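Local coordinates for protein serine racemase (Enterococcus faecalis, PDB 4ECL) that belongs to the alanine racemase family, whose members join an N-terminal TIM-barrel domain to a C-terminal domain built mainly of beta strands, at residues E68-R73 with C96-T101; S59-A64 with Y75-E80; L276-P281 with V319-I324; R267-T272 with P307-I312; C162-L167 with L208-L213. All coordinates share one frame; numbering follows the deposited sequence.

Contact 1 (E68-R73 with C96-T101)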
# COMPACT_ATOMS: atom_id res chain seq x y z
N GLU A 68 1.58 4.08 -16.26
CA GLU A 68 1.15 5.37 -15.72
C GLU A 68 0.97 6.39 -16.83
O GLU A 68 -0.02 7.11 -16.86
CB GLU A 68 2.14 5.86 -14.68
CG GLU A 68 2.05 5.07 -13.39
CD GLU A 68 3.09 5.50 -12.39
OE1 GLU A 68 4.06 6.16 -12.81
OE2 GLU A 68 2.94 5.19 -11.19
N GLY A 69 1.94 6.45 -17.75
CA GLY A 69 1.87 7.38 -18.87
C GLY A 69 0.66 7.17 -19.76
O GLY A 69 -0.02 8.12 -20.16
N ILE A 70 0.39 5.91 -20.10
CA ILE A 70 -0.77 5.57 -20.91
C ILE A 70 -2.08 5.96 -20.18
O ILE A 70 -3.01 6.50 -20.79
CB ILE A 70 -0.76 4.07 -21.26
CG1 ILE A 70 0.38 3.77 -22.23
CG2 ILE A 70 -2.06 3.63 -21.88
CD1 ILE A 70 0.45 2.29 -22.61
N ARG A 71 -2.13 5.71 -18.87
CA ARG A 71 -3.30 6.12 -18.08
C ARG A 71 -3.55 7.63 -18.16
O ARG A 71 -4.69 8.06 -18.31
CB ARG A 71 -3.15 5.69 -16.62
CG ARG A 71 -3.57 4.24 -16.39
CD ARG A 71 -3.13 3.75 -15.03
NE ARG A 71 -3.78 4.49 -13.96
CZ ARG A 71 -3.22 4.73 -12.78
NH1 ARG A 71 -1.99 4.30 -12.52
NH2 ARG A 71 -3.89 5.41 -11.86
N LEU A 72 -2.48 8.42 -18.10
CA LEU A 72 -2.60 9.87 -18.21
C LEU A 72 -3.24 10.26 -19.52
O LEU A 72 -4.14 11.10 -19.56
CB LEU A 72 -1.25 10.56 -18.06
CG LEU A 72 -0.62 10.41 -16.68
CD1 LEU A 72 0.57 11.35 -16.58
CD2 LEU A 72 -1.67 10.77 -15.64
N ARG A 73 -2.78 9.64 -20.60
CA ARG A 73 -3.34 9.88 -21.93
C ARG A 73 -4.83 9.54 -21.97
O ARG A 73 -5.61 10.24 -22.61
CB ARG A 73 -2.59 9.06 -22.99
CG ARG A 73 -1.16 9.52 -23.28
CD ARG A 73 -1.13 10.98 -23.72
NE ARG A 73 0.19 11.41 -24.17
CZ ARG A 73 0.69 12.63 -24.01
NH1 ARG A 73 -0.03 13.56 -23.39
NH2 ARG A 73 1.91 12.93 -24.45
N CYS A 96 5.25 5.18 -29.00
CA CYS A 96 5.09 5.99 -30.19
C CYS A 96 3.66 6.50 -30.31
O CYS A 96 3.44 7.70 -30.53
CB CYS A 96 5.47 5.19 -31.44
SG CYS A 96 5.47 6.17 -32.95
N LYS A 97 2.70 5.59 -30.16
CA LYS A 97 1.27 5.90 -30.32
C LYS A 97 0.75 6.86 -29.26
O LYS A 97 -0.07 7.73 -29.54
CB LYS A 97 0.43 4.62 -30.32
CG LYS A 97 -1.05 4.83 -29.97
CD LYS A 97 -1.87 3.57 -30.22
CE LYS A 97 -1.26 2.38 -29.51
NZ LYS A 97 -1.56 1.09 -30.21
N TYR A 98 1.22 6.68 -28.03
CA TYR A 98 0.79 7.55 -26.94
C TYR A 98 1.71 8.74 -26.72
O TYR A 98 1.55 9.48 -25.74
CB TYR A 98 0.62 6.75 -25.65
CG TYR A 98 -0.54 5.78 -25.71
CD1 TYR A 98 -1.84 6.24 -25.87
CD2 TYR A 98 -0.33 4.41 -25.61
CE1 TYR A 98 -2.91 5.36 -25.94
CE2 TYR A 98 -1.39 3.52 -25.68
CZ TYR A 98 -2.68 4.00 -25.84
OH TYR A 98 -3.73 3.11 -25.90
N GLU A 99 2.65 8.93 -27.65
CA GLU A 99 3.55 10.08 -27.64
C GLU A 99 4.19 10.30 -26.28
O GLU A 99 4.28 11.41 -25.79
CB GLU A 99 2.81 11.35 -28.05
CG GLU A 99 2.42 11.42 -29.52
CD GLU A 99 1.77 12.76 -29.87
OE1 GLU A 99 0.72 12.75 -30.56
OE2 GLU A 99 2.30 13.81 -29.44
N LEU A 100 4.63 9.21 -25.67
CA LEU A 100 5.31 9.29 -24.39
C LEU A 100 6.81 9.50 -24.61
O LEU A 100 7.37 8.96 -25.55
CB LEU A 100 5.04 8.02 -23.60
CG LEU A 100 3.53 7.81 -23.45
CD1 LEU A 100 3.20 6.47 -22.83
CD2 LEU A 100 2.92 8.96 -22.64
N THR A 101 7.44 10.30 -23.75
CA THR A 101 8.87 10.52 -23.82
C THR A 101 9.54 9.50 -22.90
O THR A 101 9.13 9.37 -21.74
CB THR A 101 9.25 11.95 -23.38
OG1 THR A 101 8.52 12.90 -24.17
CG2 THR A 101 10.73 12.19 -23.55

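Contact 2 (S59-A64 with Y75-E80)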
# COMPACT_ATOMS: atom_id res chain seq x y z
N SER A 59 2.35 22.08 -17.97
CA SER A 59 2.42 21.48 -19.30
C SER A 59 3.53 20.43 -19.45
O SER A 59 4.00 20.16 -20.55
CB SER A 59 2.59 22.58 -20.34
OG SER A 59 3.48 23.57 -19.85
N SER A 60 3.92 19.83 -18.33
CA SER A 60 4.95 18.79 -18.31
C SER A 60 4.79 17.86 -17.11
O SER A 60 4.71 18.32 -15.96
CB SER A 60 6.34 19.44 -18.30
OG SER A 60 7.35 18.50 -18.60
N PHE A 61 4.77 16.55 -17.36
CA PHE A 61 4.57 15.54 -16.31
C PHE A 61 5.61 14.42 -16.37
O PHE A 61 6.08 14.05 -17.45
CB PHE A 61 3.15 14.95 -16.38
CG PHE A 61 2.07 15.98 -16.24
CD1 PHE A 61 1.64 16.38 -14.98
CD2 PHE A 61 1.54 16.61 -17.35
CE1 PHE A 61 0.68 17.37 -14.85
CE2 PHE A 61 0.58 17.59 -17.23
CZ PHE A 61 0.15 17.97 -15.98
N ALA A 62 5.96 13.89 -15.20
CA ALA A 62 6.85 12.74 -15.08
C ALA A 62 6.11 11.58 -14.40
O ALA A 62 5.43 11.79 -13.40
CB ALA A 62 8.07 13.11 -14.28
N VAL A 63 6.26 10.37 -14.94
CA VAL A 63 5.68 9.18 -14.31
C VAL A 63 6.77 8.14 -14.19
O VAL A 63 7.83 8.28 -14.80
CB VAL A 63 4.56 8.58 -15.16
CG1 VAL A 63 3.31 9.43 -15.04
CG2 VAL A 63 5.01 8.48 -16.61
N ALA A 64 6.53 7.09 -13.41
CA ALA A 64 7.55 6.05 -13.24
C ALA A 64 7.54 5.03 -14.36
O ALA A 64 8.58 4.45 -14.68
CB ALA A 64 7.38 5.35 -11.89
N TYR A 75 -6.75 9.73 -19.42
CA TYR A 75 -7.44 10.74 -18.61
C TYR A 75 -7.63 12.04 -19.39
O TYR A 75 -8.25 12.97 -18.90
CB TYR A 75 -6.65 11.04 -17.32
CG TYR A 75 -6.56 9.88 -16.36
CD1 TYR A 75 -7.48 8.83 -16.41
CD2 TYR A 75 -5.56 9.84 -15.40
CE1 TYR A 75 -7.40 7.77 -15.52
CE2 TYR A 75 -5.46 8.78 -14.51
CZ TYR A 75 -6.38 7.75 -14.58
OH TYR A 75 -6.29 6.70 -13.69
N GLY A 76 -7.09 12.09 -20.60
CA GLY A 76 -7.19 13.29 -21.42
C GLY A 76 -6.00 14.22 -21.32
O GLY A 76 -6.05 15.35 -21.81
N ILE A 77 -4.92 13.75 -20.70
CA ILE A 77 -3.72 14.58 -20.56
C ILE A 77 -3.06 14.72 -21.93
O ILE A 77 -2.79 13.74 -22.61
CB ILE A 77 -2.73 14.00 -19.54
CG1 ILE A 77 -3.37 13.97 -18.15
CG2 ILE A 77 -1.48 14.84 -19.49
CD1 ILE A 77 -3.83 15.35 -17.69
N SER A 78 -2.82 15.96 -22.34
CA SER A 78 -2.30 16.21 -23.68
C SER A 78 -0.87 16.74 -23.64
O SER A 78 -0.19 16.77 -24.67
CB SER A 78 -3.19 17.21 -24.41
OG SER A 78 -3.07 18.49 -23.80
N SER A 79 -0.42 17.16 -22.46
CA SER A 79 0.93 17.68 -22.30
C SER A 79 2.00 16.60 -22.42
O SER A 79 1.70 15.39 -22.45
CB SER A 79 1.07 18.39 -20.96
OG SER A 79 0.12 19.43 -20.85
N GLU A 80 3.26 17.02 -22.49
CA GLU A 80 4.35 16.06 -22.55
C GLU A 80 4.44 15.27 -21.26
O GLU A 80 4.15 15.78 -20.16
CB GLU A 80 5.69 16.74 -22.88
CG GLU A 80 6.18 17.75 -21.84
CD GLU A 80 7.34 18.59 -22.34
OE1 GLU A 80 7.69 18.48 -23.53
OE2 GLU A 80 7.90 19.38 -21.54
O HOH W 1 3.10 20.05 -23.57

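Contact 3 (L276-P281 with V319-I324)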
# COMPACT_ATOMS: atom_id res chain seq x y z
N LEU A 276 -14.42 5.76 26.86
CA LEU A 276 -15.20 5.71 25.65
C LEU A 276 -14.27 5.47 24.47
O LEU A 276 -13.25 6.17 24.32
CB LEU A 276 -15.96 7.02 25.44
CG LEU A 276 -17.23 7.17 26.27
CD1 LEU A 276 -17.80 8.58 26.10
CD2 LEU A 276 -18.24 6.12 25.87
N ILE A 277 -14.61 4.50 23.64
CA ILE A 277 -13.80 4.15 22.48
C ILE A 277 -14.58 4.37 21.18
O ILE A 277 -15.72 3.92 21.05
CB ILE A 277 -13.35 2.67 22.55
CG1 ILE A 277 -12.27 2.50 23.62
CG2 ILE A 277 -12.83 2.18 21.20
CD1 ILE A 277 -11.18 3.53 23.52
N ALA A 278 -13.96 5.05 20.23
CA ALA A 278 -14.58 5.17 18.92
C ALA A 278 -13.90 4.22 17.95
O ALA A 278 -12.67 4.11 17.91
CB ALA A 278 -14.50 6.59 18.40
N ILE A 279 -14.71 3.52 17.17
CA ILE A 279 -14.15 2.61 16.18
C ILE A 279 -14.17 3.28 14.81
O ILE A 279 -15.22 3.76 14.37
CB ILE A 279 -14.95 1.30 16.13
CG1 ILE A 279 -15.00 0.66 17.52
CG2 ILE A 279 -14.34 0.35 15.13
CD1 ILE A 279 -13.62 0.30 18.06
N LEU A 280 -13.01 3.32 14.17
CA LEU A 280 -12.85 3.88 12.83
C LEU A 280 -12.63 2.76 11.82
O LEU A 280 -11.84 1.84 12.05
CB LEU A 280 -11.66 4.83 12.79
CG LEU A 280 -11.72 6.08 13.67
CD1 LEU A 280 -10.45 6.89 13.54
CD2 LEU A 280 -12.93 6.93 13.31
N PRO A 281 -13.33 2.83 10.68
CA PRO A 281 -13.29 1.79 9.65
C PRO A 281 -12.13 2.05 8.70
O PRO A 281 -12.31 2.13 7.49
CB PRO A 281 -14.61 2.00 8.93
CG PRO A 281 -14.80 3.50 9.00
CD PRO A 281 -14.22 3.94 10.31
N VAL A 319 -9.92 4.49 18.75
CA VAL A 319 -9.35 5.67 19.40
C VAL A 319 -10.09 6.03 20.68
O VAL A 319 -11.25 5.66 20.88
CB VAL A 319 -9.31 6.89 18.47
CG1 VAL A 319 -8.36 6.63 17.29
CG2 VAL A 319 -10.69 7.24 18.00
N ASP A 320 -9.39 6.76 21.54
CA ASP A 320 -9.90 7.10 22.86
C ASP A 320 -10.63 8.43 22.81
O ASP A 320 -10.02 9.46 22.56
CB ASP A 320 -8.72 7.20 23.81
CG ASP A 320 -9.12 7.18 25.26
OD1 ASP A 320 -10.31 7.42 25.57
OD2 ASP A 320 -8.23 6.91 26.10
N VAL A 321 -11.94 8.42 23.05
CA VAL A 321 -12.71 9.67 23.03
C VAL A 321 -13.31 10.00 24.40
O VAL A 321 -14.28 10.76 24.49
CB VAL A 321 -13.80 9.67 21.93
CG1 VAL A 321 -13.15 9.67 20.55
CG2 VAL A 321 -14.73 8.48 22.09
N THR A 322 -12.70 9.45 25.44
CA THR A 322 -13.15 9.66 26.82
C THR A 322 -13.32 11.14 27.16
O THR A 322 -14.24 11.51 27.90
CB THR A 322 -12.18 9.00 27.83
OG1 THR A 322 -11.96 7.63 27.46
CG2 THR A 322 -12.77 9.04 29.25
N ASP A 323 -12.47 11.99 26.60
CA ASP A 323 -12.52 13.42 26.91
C ASP A 323 -13.05 14.26 25.74
O ASP A 323 -12.73 15.45 25.64
CB ASP A 323 -11.13 13.93 27.32
CG ASP A 323 -10.51 13.11 28.43
OD1 ASP A 323 -11.25 12.44 29.17
OD2 ASP A 323 -9.26 13.12 28.55
N ILE A 324 -13.84 13.66 24.86
CA ILE A 324 -14.42 14.39 23.74
C ILE A 324 -15.91 14.09 23.65
O ILE A 324 -16.31 13.11 23.03
CB ILE A 324 -13.76 14.02 22.39
CG1 ILE A 324 -12.24 13.94 22.51
CG2 ILE A 324 -14.18 15.02 21.31
CD1 ILE A 324 -11.54 13.43 21.26

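Contact 4 (R267-T272 with P307-I312)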
# COMPACT_ATOMS: atom_id res chain seq x y z
N ARG A 267 -2.26 -6.70 25.18
CA ARG A 267 -1.70 -6.11 26.39
C ARG A 267 -1.15 -4.70 26.12
O ARG A 267 -0.68 -4.01 27.02
CB ARG A 267 -0.63 -7.03 27.00
CG ARG A 267 0.71 -7.08 26.26
CD ARG A 267 0.61 -7.66 24.85
NE ARG A 267 -0.23 -8.85 24.78
CZ ARG A 267 0.22 -10.09 24.95
NH1 ARG A 267 1.50 -10.31 25.21
NH2 ARG A 267 -0.63 -11.11 24.88
N ALA A 268 -1.25 -4.29 24.86
CA ALA A 268 -0.92 -2.96 24.39
C ALA A 268 -1.78 -1.87 25.00
O ALA A 268 -1.40 -0.68 24.99
CB ALA A 268 -1.07 -2.94 22.90
N PHE A 269 -2.95 -2.25 25.50
CA PHE A 269 -3.87 -1.29 26.08
C PHE A 269 -4.73 -1.87 27.18
O PHE A 269 -5.47 -2.82 26.98
CB PHE A 269 -4.79 -0.70 25.02
CG PHE A 269 -5.79 0.28 25.57
CD1 PHE A 269 -5.37 1.47 26.12
CD2 PHE A 269 -7.15 0.00 25.54
CE1 PHE A 269 -6.27 2.37 26.64
CE2 PHE A 269 -8.06 0.91 26.04
CZ PHE A 269 -7.63 2.09 26.59
N THR A 270 -4.64 -1.26 28.36
CA THR A 270 -5.52 -1.57 29.47
C THR A 270 -6.01 -0.26 30.02
O THR A 270 -5.20 0.56 30.46
CB THR A 270 -4.78 -2.34 30.57
OG1 THR A 270 -4.41 -3.64 30.08
CG2 THR A 270 -5.66 -2.48 31.81
N ALA A 271 -7.32 -0.04 29.98
CA ALA A 271 -7.87 1.25 30.38
C ALA A 271 -7.60 1.51 31.86
O ALA A 271 -7.82 0.63 32.71
CB ALA A 271 -9.37 1.32 30.09
N THR A 272 -7.12 2.71 32.15
CA THR A 272 -6.77 3.10 33.51
C THR A 272 -7.97 3.77 34.15
O THR A 272 -7.92 4.21 35.31
CB THR A 272 -5.62 4.12 33.52
OG1 THR A 272 -6.16 5.43 33.38
CG2 THR A 272 -4.66 3.84 32.38
N PRO A 307 -6.14 9.53 21.06
CA PRO A 307 -5.03 8.59 20.88
C PRO A 307 -5.52 7.24 20.36
O PRO A 307 -6.59 6.77 20.75
CB PRO A 307 -4.45 8.42 22.29
CG PRO A 307 -4.95 9.60 23.06
CD PRO A 307 -6.28 9.95 22.46
N ILE A 308 -4.76 6.64 19.46
CA ILE A 308 -5.09 5.31 18.97
C ILE A 308 -4.87 4.30 20.10
O ILE A 308 -3.84 4.32 20.77
CB ILE A 308 -4.24 4.95 17.76
CG1 ILE A 308 -4.45 5.99 16.66
CG2 ILE A 308 -4.58 3.54 17.29
CD1 ILE A 308 -3.47 5.87 15.51
N VAL A 309 -5.86 3.44 20.32
CA VAL A 309 -5.77 2.45 21.38
C VAL A 309 -5.70 1.03 20.81
O VAL A 309 -6.44 0.68 19.88
CB VAL A 309 -6.93 2.59 22.39
CG1 VAL A 309 -6.90 3.98 23.01
CG2 VAL A 309 -8.26 2.36 21.72
N GLY A 310 -4.77 0.23 21.33
CA GLY A 310 -4.58 -1.13 20.88
C GLY A 310 -3.89 -1.19 19.53
O GLY A 310 -3.44 -0.17 19.00
N LYS A 311 -3.82 -2.39 18.96
CA LYS A 311 -3.18 -2.58 17.66
C LYS A 311 -4.10 -2.11 16.54
O LYS A 311 -5.33 -2.15 16.67
CB LYS A 311 -2.82 -4.05 17.45
CG LYS A 311 -2.15 -4.70 18.65
CD LYS A 311 -0.81 -4.03 18.96
CE LYS A 311 0.24 -4.33 17.89
NZ LYS A 311 1.59 -3.77 18.22
N ILE A 312 -3.49 -1.65 15.45
CA ILE A 312 -4.23 -1.28 14.25
C ILE A 312 -4.52 -2.54 13.45
O ILE A 312 -3.63 -3.34 13.21
CB ILE A 312 -3.43 -0.28 13.40
CG1 ILE A 312 -3.21 1.01 14.19
CG2 ILE A 312 -4.17 -0.00 12.10
CD1 ILE A 312 -2.44 2.08 13.43
O HOH W 2 -2.86 1.42 23.02

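Contact 5 (C162-L167 with L208-L213)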
# COMPACT_ATOMS: atom_id res chain seq x y z
N CYS A 162 21.80 12.95 -5.29
CA CYS A 162 21.64 12.02 -4.18
C CYS A 162 21.16 12.66 -2.89
O CYS A 162 20.36 12.07 -2.17
CB CYS A 162 22.96 11.32 -3.89
SG CYS A 162 23.35 10.08 -5.11
N ALA A 163 21.67 13.84 -2.57
CA ALA A 163 21.51 14.38 -1.23
C ALA A 163 21.35 15.90 -1.22
O ALA A 163 21.96 16.59 -0.41
CB ALA A 163 22.72 13.98 -0.37
N ALA A 164 20.52 16.40 -2.13
CA ALA A 164 20.30 17.83 -2.22
C ALA A 164 19.52 18.32 -1.00
O ALA A 164 19.45 19.52 -0.75
CB ALA A 164 19.55 18.17 -3.51
N ASP A 165 18.95 17.37 -0.27
CA ASP A 165 18.11 17.67 0.88
C ASP A 165 18.92 17.84 2.15
O ASP A 165 18.37 18.07 3.22
CB ASP A 165 17.07 16.56 1.09
CG ASP A 165 17.71 15.20 1.32
OD1 ASP A 165 18.84 14.97 0.84
OD2 ASP A 165 17.08 14.35 1.99
N SER A 166 20.24 17.72 2.04
CA SER A 166 21.10 17.77 3.22
C SER A 166 22.17 18.84 3.11
O SER A 166 22.89 18.92 2.11
CB SER A 166 21.75 16.42 3.48
OG SER A 166 22.78 16.55 4.44
N LEU A 167 22.28 19.67 4.14
CA LEU A 167 23.26 20.73 4.14
C LEU A 167 24.47 20.37 5.00
O LEU A 167 25.19 21.25 5.46
CB LEU A 167 22.63 22.06 4.56
CG LEU A 167 21.60 22.57 3.55
CD1 LEU A 167 21.00 23.89 4.00
CD2 LEU A 167 22.21 22.70 2.16
N LEU A 208 14.92 23.93 -3.74
CA LEU A 208 14.97 24.57 -2.42
C LEU A 208 16.38 24.85 -1.93
O LEU A 208 16.61 25.86 -1.26
CB LEU A 208 14.24 23.71 -1.38
CG LEU A 208 12.75 23.47 -1.57
CD1 LEU A 208 12.23 22.57 -0.44
CD2 LEU A 208 12.00 24.79 -1.61
N ASN A 209 17.31 23.95 -2.22
CA ASN A 209 18.67 24.05 -1.69
C ASN A 209 19.74 24.44 -2.71
O ASN A 209 20.85 24.84 -2.34
CB ASN A 209 19.04 22.76 -0.96
CG ASN A 209 18.48 22.71 0.46
OD1 ASN A 209 18.39 23.73 1.13
ND2 ASN A 209 18.09 21.52 0.91
N TYR A 210 19.42 24.31 -4.00
CA TYR A 210 20.34 24.71 -5.07
C TYR A 210 19.61 25.59 -6.09
O TYR A 210 19.60 25.30 -7.29
CB TYR A 210 21.00 23.46 -5.70
CG TYR A 210 21.89 22.75 -4.70
CD1 TYR A 210 21.35 21.85 -3.79
CD2 TYR A 210 23.25 23.04 -4.61
CE1 TYR A 210 22.15 21.23 -2.84
CE2 TYR A 210 24.05 22.43 -3.66
CZ TYR A 210 23.49 21.52 -2.78
OH TYR A 210 24.27 20.91 -1.82
N PRO A 211 19.01 26.69 -5.62
CA PRO A 211 18.13 27.47 -6.49
C PRO A 211 18.92 28.19 -7.57
O PRO A 211 18.36 28.58 -8.60
CB PRO A 211 17.52 28.49 -5.54
CG PRO A 211 18.58 28.69 -4.51
CD PRO A 211 19.26 27.37 -4.34
N GLU A 212 20.22 28.36 -7.34
CA GLU A 212 21.08 29.04 -8.28
C GLU A 212 21.28 28.27 -9.59
O GLU A 212 21.69 28.86 -10.59
CB GLU A 212 22.43 29.37 -7.63
CG GLU A 212 23.42 28.21 -7.60
CD GLU A 212 23.15 27.18 -6.50
OE1 GLU A 212 22.56 27.53 -5.45
OE2 GLU A 212 23.56 26.01 -6.70
N LEU A 213 20.99 26.97 -9.60
CA LEU A 213 21.09 26.21 -10.85
C LEU A 213 20.14 26.76 -11.91
O LEU A 213 19.06 27.25 -11.59
CB LEU A 213 20.82 24.72 -10.63
CG LEU A 213 21.89 23.92 -9.88
CD1 LEU A 213 21.34 22.55 -9.47
CD2 LEU A 213 23.18 23.79 -10.72
O HOH W 3 23.46 18.79 -0.35

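Contact 1 (E68-R73 with C96-T101)
The side chains of Arg73 and Tyr98 run antiparallel alongside each other, the guanidinium and phenol planes 35° apart. The arginine chain bends at chi2 (-57°), which places CD 3.7 Å from Tyr98 O. NE then donates to Tyr98 O across 2.8 Å, nearly straight at 168°. NH2 reaches Glu99 O at 3.1 Å, and here the donor stands well above the plane of the carbonyl. Both oxygens lie in the guanidinium plane, so two successive carbonyls hold its edge and fix its rotation, while NH1 turns to Ser79 O and Ile77 O in the loop before strand 80-83.

These carbonyls are presented where helix 92-97 stops. Glu99, with positive phi, is the C-prime residue of a Schellman motif in which Leu100 N returns to Leu95 O. In the TIM-barrel domain this helix end packs beside helix 66-74, the helix that precedes it along the barrel, and a charged side chain from one helix thus meets the terminus of the next.

The apolar half of the contact belongs to Ile70, which lies aslant against the tyrosine. Its CG2 sits over one ring face, offset toward the rim and 4.1 Å from the centroid of the Tyr98 ring, a CH-pi contact; CG1 approaches Tyr98 CD2 to 3.5 Å. Lys97 CG lies over the centre of the opposite face. Nearer Gly69, Leu100 sends CD1 to 3.9 Å from Ile70 CG1 and CD2 to 3.9 Å from Gly69 O, while its side chain also touches Ile81 and Ile83 of strand 80-83.

Contact 2 (S59-A64 with Y75-E80)
Phe61 N donates to Glu80 O across 3.0 Å, the one direct backbone hydrogen bond between 59-64 and 75-80. A second backbone link runs through a water, which donates to Ser59 O and accepts from Glu80 N, 3.2 Å from each of these two atoms. The side chains add a third: Ser60 OG gives its proton to Glu80 OE2 at 3.1 Å, meeting the carboxylate on its anti side and 19° out of plane. Glu80 CG takes the crowded position between its own N and carbonyl carbon (chi1 63°), which brings CG to 3.5 Å from Ser59 O. OE2 has a further partner in Tyr217 OH, so two hydroxyls serve one carboxylate oxygen.

Strand 60-63, helix 66-74 and strand 80-83 form a beta-alpha-beta crossover of the TIM barrel, and this contact lies where the chain returns from the helix to run parallel to the first strand. The helix closes with a Schellman motif at Gly76.

The hydroxyls of Ser59 and Ser79 find their partners outside the pair. Ser59 OG is bonded to Glu32 OE2, and Ser79 OG to Glu54 OE1, which also receives Ser78 N. Ser79 CB lies at the edge of the Phe61 ring, 3.8 Å from Phe61 CE2. Ile77 CG2 lies 4.1 Å from Phe61 CD2, and the phenyl group continues onto Thr50 and Leu53 of helix 46-55.

Contact 3 (L276-P281 with V319-I324)
Ala278 supplies the hollow into which two valines fit. Its CB is met by two methyls from the facing segment, Val319 CG2 at 3.9 Å and Val321 CG1 at 4.0 Å. The other branch of Val321, CG2, held between its own N and carbonyl carbon, presses against Leu276, 3.5 Å from Leu276 O. Farther along, Leu280 CD1 extends the same apolar surface to Val319 CG1, a looser fit at 4.3 Å.

The opposite surface of the sheet carries Ile277 and Asp320. With chi2 at -48°, Ile277 CD1 folds over the neighbouring backbone and rests 3.4 Å from Val319 O, with Asp320 CA next in line. Ile277 also leans on Val309 of strand 304-309.

These bumps and hollows are set by an antiparallel ladder in the mixed sheet of the C-terminal domain, where strand 275-280 lies between 245-257 and 317-320. Ala278 and Val319 form a hydrogen-bonded pair through reciprocal N-H to O bonds, and Ile277 and Asp320 form the non-hydrogen-bonded pair beside it. Past Asp320 the second strand gives way to a type I turn from Val321 to Ile324, yet contact persists: Val321 N donates to Leu276 O at 2.9 Å, and Leu276 N donates to Thr322 OG1 at 3.1 Å. The start of this departure is shaped by an Asx turn, in which Asp320 OD1 accepts from Thr322 N at 3.1 Å, on the anti side of the carboxylate. The Thr322 side chain touches Arg273, which forms a salt bridge with Asp323.

Contact 4 (R267-T272 with P307-I312)
Phe269 and Gly310 bring their backbones to 5.3 Å between CA atoms without a direct hydrogen bond, and a water fills the role by donating to Ala268 O and accepting from Gly310 N at 2.8 Å from the latter. The phenyl group then turns toward the strand end: CG lies anti to the backbone N (chi1 179°), and Val309 meets the ring over one face. Val309 CB stands over its centre, 4.0 Å from the centroid of the Phe269 ring and only 5° off the normal, a CH-pi contact, while Val309 CG1 lies over the same face, 4.0 Å from Phe269 CE1. On the opposite face lies Ala271 N, offset toward the rim, so the ring is sandwiched between the strand and its own loop.

In the C-terminal domain this loop, which connects strands 245-257 and 275-280, folds over the end of strand 304-309. The chain leaves that strand through Gly310, whose phi is positive and whose N lies 3.8 Å from Phe269 CB. Beside it, Lys311 bends at chi2, and its CD comes to 4.1 Å from Ala268 CB. The backbone here also meets the dimer partner: Lys311 O accepts a hydrogen bond from Arg132 of the second subunit.

Contact 5 (C162-L167 with L208-L213)
Asn209 and Ala164 make the close part of this contact. ND2 of Asn209 donates to Ala164 O across 2.9 Å, in the carbonyl plane and on a lone pair, although the bond is bent to 146°. Asn209 CB presses in as well, 3.3 Å from Ala164 O. Because OD1 of the same amide accepts from Lys236 N, both ends of the group are engaged and its flip is settled. Tyr210 adds its ring edge: Ala164 O lies near the ring plane, 3.8 Å from Tyr210 CE1, and Ala164 CB is 4.1 Å from that carbon.

Beyond these residues the fit relaxes. Leu167 lies slantwise against the asparagine amide and offers its methyl groups, CD1 being 3.9 Å from Asn209 OD1, while exposed Asp165 has its CB directed away from 208-213. At the hydroxyl end of Tyr210 a water, not a direct bond, carries the link: Tyr210 OH donates to it at 2.7 Å, and it donates in turn to Ala163 O, where a type I turn begins. The turn belongs to the loop between strand 152-158 and helix 169-191, docked on the end of helix 204-209, a meeting of a beta-alpha loop with a neighbouring helix of the TIM barrel.

Along the chain, contacts 1 and 2 come first and interlock, their segments alternating; contact 5 follows, and contacts 3 and 4 alternate in the same way near the end. Strand 60-63 of contact 2 leads into helix 66-74 of contact 1, and the two contacts touch, centres 8 Å apart. Contact 5 belongs to the same TIM-barrel domain but is remote, about 26 Å between centres from contact 2. Contacts 3 and 4 meet in the C-terminal sheet, where strands 304-309 and 317-320 are neighbours, their centres 11 Å apart. Between contacts 1 and 3 the centres are 46 Å apart, on opposite sides of the chain's centre; each of the five contacts stays within one domain.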